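Local coordinates for protein glycosyl hydrolase (Streptomyces cattleya, PDB 7LR8) that probably hydrolyses the β-1,4 linkage of Manβ1-4GlcNAc as a family GH5 subfamily 18 glycosidase in bacterial N-glycan breakdown, at residues B[252-257]-B[262-267]. The protein carries 1 engineered substitution. Sequence-based numbering, arbitrary orientation.
Sequences LAKAWA and RPVWLQ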
ATOM      1  N   LEU B 252      -3.798  31.149  17.746  1.00 20.89           N
ATOM      2  CA  LEU B 252      -3.441  30.184  18.778  1.00 22.05           C
ATOM      3  C   LEU B 252      -2.013  29.698  18.591  1.00 22.32           C
ATOM      4  O   LEU B 252      -1.248  29.603  19.560  1.00 22.19           O
ATOM      5  CB  LEU B 252      -4.409  28.999  18.743  1.00 21.52           C
ATOM      6  CG  LEU B 252      -4.155  27.851  19.724  1.00 23.39           C
ATOM      7  CD1 LEU B 252      -4.295  28.351  21.150  1.00 25.83           C
ATOM      8  CD2 LEU B 252      -5.116  26.701  19.466  1.00 20.68           C
ATOM      9  N   ALA B 253      -1.641  29.390  17.346  1.00 21.38           N
ATOM     10  CA  ALA B 253      -0.325  28.825  17.068  1.00 22.75           C
ATOM     11  C   ALA B 253       0.790  29.780  17.480  1.00 21.89           C
ATOM     12  O   ALA B 253       1.890  29.340  17.838  1.00 22.73           O
ATOM     13  CB  ALA B 253      -0.218  28.476  15.583  1.00 24.11           C
ATOM     14  N   LYS B 254       0.513  31.083  17.465  1.00 22.25           N
ATOM     15  CA  LYS B 254       1.499  32.079  17.848  1.00 22.34           C
ATOM     16  C   LYS B 254       1.919  31.971  19.310  1.00 26.44           C
ATOM     17  O   LYS B 254       3.024  32.408  19.652  1.00 25.58           O
ATOM     18  CB  LYS B 254       0.953  33.481  17.567  1.00 23.01           C
ATOM     19  CG  LYS B 254       0.794  33.779  16.078  1.00 23.68           C
ATOM     20  CD  LYS B 254       0.191  35.146  15.826  1.00 24.32           C
ATOM     21  CE  LYS B 254       0.109  35.412  14.327  1.00 25.42           C
ATOM     22  NZ  LYS B 254      -0.542  36.704  14.039  1.00 24.01           N
ATOM     23  N   ALA B 255       1.071  31.417  20.186  1.00 24.64           N
ATOM     24  CA  ALA B 255       1.412  31.410  21.607  1.00 24.34           C
ATOM     25  C   ALA B 255       2.710  30.661  21.880  1.00 23.85           C
ATOM     26  O   ALA B 255       3.435  31.012  22.818  1.00 23.40           O
ATOM     27  CB  ALA B 255       0.276  30.802  22.428  1.00 25.23           C
ATOM     28  N   TRP B 256       3.021  29.644  21.077  1.00 23.81           N
ATOM     29  CA  TRP B 256       4.159  28.764  21.317  1.00 24.96           C
ATOM     30  C   TRP B 256       5.410  29.163  20.546  1.00 27.44           C
ATOM     31  O   TRP B 256       6.449  28.515  20.704  1.00 26.18           O
ATOM     32  CB  TRP B 256       3.795  27.311  20.968  1.00 24.96           C
ATOM     33  CG  TRP B 256       2.924  26.645  21.992  1.00 25.25           C
ATOM     34  CD1 TRP B 256       3.331  25.911  23.069  1.00 26.08           C
ATOM     35  CD2 TRP B 256       1.491  26.657  22.033  1.00 25.80           C
ATOM     36  NE1 TRP B 256       2.242  25.466  23.780  1.00 24.41           N
ATOM     37  CE2 TRP B 256       1.099  25.921  23.168  1.00 22.00           C
ATOM     38  CE3 TRP B 256       0.499  27.232  21.224  1.00 26.92           C
ATOM     39  CZ2 TRP B 256      -0.241  25.724  23.507  1.00 25.76           C
ATOM     40  CZ3 TRP B 256      -0.832  27.040  21.564  1.00 25.49           C
ATOM     41  CH2 TRP B 256      -1.189  26.291  22.695  1.00 27.64           C
ATOM     42  N   ALA B 257       5.347  30.206  19.721  1.00 25.65           N
ATOM     43  CA  ALA B 257       6.516  30.610  18.949  1.00 27.55           C
ATOM     44  C   ALA B 257       7.559  31.267  19.842  1.00 28.77           C
ATOM     45  O   ALA B 257       7.232  32.039  20.750  1.00 31.67           O
ATOM     46  CB  ALA B 257       6.114  31.577  17.830  1.00 23.06           C
ATOM     47  N   ARG B 262       7.196  35.081  13.882  1.00 24.12           N
ATOM     48  CA  ARG B 262       7.232  33.846  13.102  1.00 24.76           C
ATOM     49  C   ARG B 262       5.957  33.733  12.272  1.00 23.05           C
ATOM     50  O   ARG B 262       4.856  33.840  12.822  1.00 23.04           O
ATOM     51  CB  ARG B 262       7.360  32.627  14.018  1.00 25.40           C
ATOM     52  CG  ARG B 262       7.238  31.274  13.293  1.00 26.08           C
ATOM     53  CD  ARG B 262       7.342  30.137  14.305  1.00 24.32           C
ATOM     54  NE  ARG B 262       7.134  28.787  13.781  1.00 25.32           N
ATOM     55  CZ  ARG B 262       8.115  27.942  13.447  1.00 27.08           C
ATOM     56  NH1 ARG B 262       9.390  28.328  13.521  1.00 26.51           N
ATOM     57  NH2 ARG B 262       7.818  26.713  13.022  1.00 23.96           N
ATOM     58  N   PRO B 263       6.057  33.560  10.956  1.00 23.49           N
ATOM     59  CA  PRO B 263       4.842  33.467  10.138  1.00 21.57           C
ATOM     60  C   PRO B 263       4.052  32.205  10.445  1.00 25.96           C
ATOM     61  O   PRO B 263       4.615  31.160  10.785  1.00 22.24           O
ATOM     62  CB  PRO B 263       5.380  33.441   8.702  1.00 23.08           C
ATOM     63  CG  PRO B 263       6.782  34.000   8.801  1.00 24.56           C
ATOM     64  CD  PRO B 263       7.279  33.531  10.136  1.00 23.44           C
ATOM     65  N   VAL B 264       2.729  32.319  10.324  1.00 21.14           N
ATOM     66  CA  VAL B 264       1.810  31.186  10.427  1.00 21.44           C
ATOM     67  C   VAL B 264       1.178  30.972   9.058  1.00 20.79           C
ATOM     68  O   VAL B 264       0.563  31.887   8.501  1.00 21.95           O
ATOM     69  CB  VAL B 264       0.728  31.408  11.496  1.00 20.84           C
ATOM     70  CG1 VAL B 264      -0.142  30.147  11.633  1.00 18.88           C
ATOM     71  CG2 VAL B 264       1.364  31.756  12.832  1.00 25.61           C
ATOM     72  N   TRP B 265       1.333  29.762   8.516  1.00 19.06           N
ATOM     73  CA  TRP B 265       0.822  29.414   7.192  1.00 22.52           C
ATOM     74  C   TRP B 265      -0.491  28.654   7.358  1.00 19.37           C
ATOM     75  O   TRP B 265      -0.504  27.529   7.859  1.00 18.63           O
ATOM     76  CB  TRP B 265       1.863  28.588   6.432  1.00 21.40           C
ATOM     77  CG  TRP B 265       1.502  28.231   5.007  1.00 19.06           C
ATOM     78  CD1 TRP B 265       0.346  28.544   4.335  1.00 22.57           C
ATOM     79  CD2 TRP B 265       2.312  27.496   4.088  1.00 20.33           C
ATOM     80  NE1 TRP B 265       0.397  28.043   3.052  1.00 19.31           N
ATOM     81  CE2 TRP B 265       1.590  27.388   2.884  1.00 21.20           C
ATOM     82  CE3 TRP B 265       3.584  26.898   4.173  1.00 21.62           C
ATOM     83  CZ2 TRP B 265       2.104  26.733   1.765  1.00 21.88           C
ATOM     84  CZ3 TRP B 265       4.085  26.254   3.065  1.00 23.08           C
ATOM     85  CH2 TRP B 265       3.347  26.160   1.882  1.00 23.21           C
ATOM     86  N   LEU B 266      -1.604  29.271   6.958  1.00 18.36           N
ATOM     87  CA  LEU B 266      -2.865  28.534   6.875  1.00 15.98           C
ATOM     88  C   LEU B 266      -2.791  27.668   5.627  1.00 19.63           C
ATOM     89  O   LEU B 266      -3.199  28.063   4.533  1.00 18.53           O
ATOM     90  CB  LEU B 266      -4.052  29.494   6.837  1.00 15.74           C
ATOM     91  CG  LEU B 266      -5.402  28.808   6.724  1.00 15.45           C
ATOM     92  CD1 LEU B 266      -5.690  27.960   7.961  1.00 18.32           C
ATOM     93  CD2 LEU B 266      -6.486  29.885   6.537  1.00 16.41           C
ATOM     94  N   GLN B 267      -2.212  26.477   5.786  1.00 16.63           N
ATOM     95  CA  GLN B 267      -1.839  25.633   4.668  1.00 17.37           C
ATOM     96  C   GLN B 267      -2.976  24.759   4.170  1.00 17.21           C
ATOM     97  O   GLN B 267      -2.881  24.217   3.061  1.00 17.92           O
ATOM     98  CB  GLN B 267      -0.643  24.759   5.076  1.00 18.21           C
ATOM     99  CG  GLN B 267       0.112  24.158   3.928  1.00 19.49           C
ATOM    100  CD  GLN B 267       1.167  23.192   4.409  1.00 23.28           C
ATOM    101  OE1 GLN B 267       0.885  22.334   5.249  1.00 20.79           O
ATOM    102  NE2 GLN B 267       2.385  23.326   3.894  1.00 21.94           N
TER
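Neither indole takes part in the aliphatic contacts of Lys254 with Val264 and Ala257 with Arg262; both pack elsewhere. One face of Trp265 carries Gln267 CG, 3.7 Å above the plane and over its centre; the ring also meets Trp299, and its NE1 bonds to Thr302. Trp256 has Leu252 CG at its edge, in plane. The guanidinium of Arg262 is also flat, and it is gripped elsewhere: NE by Thr221 OG1, NH1 by the carbonyl of Gly218 and NH2 by that of Ser214.

The contact itself is made by methyls and methylenes. Val264 presents both branches to Ala253 and Lys254. Val264 CG1, anti to the backbone N (chi1 -176°), lies 4.3 Å from Ala253 CB. Val264 CG2 meets the stem of Lys254, with Lys254 CG at 3.9 Å and CE at 4.1 Å. An alanine suits the helix here because its short side chain lets the backbones come close, CA of Ala253 to CA of Val264 being 7.4 Å, while a β-branched valine suits a strand and offers two methyls. The lysine chain runs extended past the valine, carrying NZ on to the carbonyl of Pro296 and a salt bridge with Glu251. Nearer the connecting loop, Ala257 CB rests on the shaft of Arg262, 4.0 Å from Arg262 CD.

The segments belong to successive elements of the (β/α)8 barrel: the helix packs on the outside, near the start of strand 264-269, whose other end carries Glu268 of the glycan pocket. No hydrogen bond spans the two segments. Hydrophobic and van der Waals packing therefore joins them, while lysine and arginine contribute aliphatic stems here and satisfy their charged ends elsewhere.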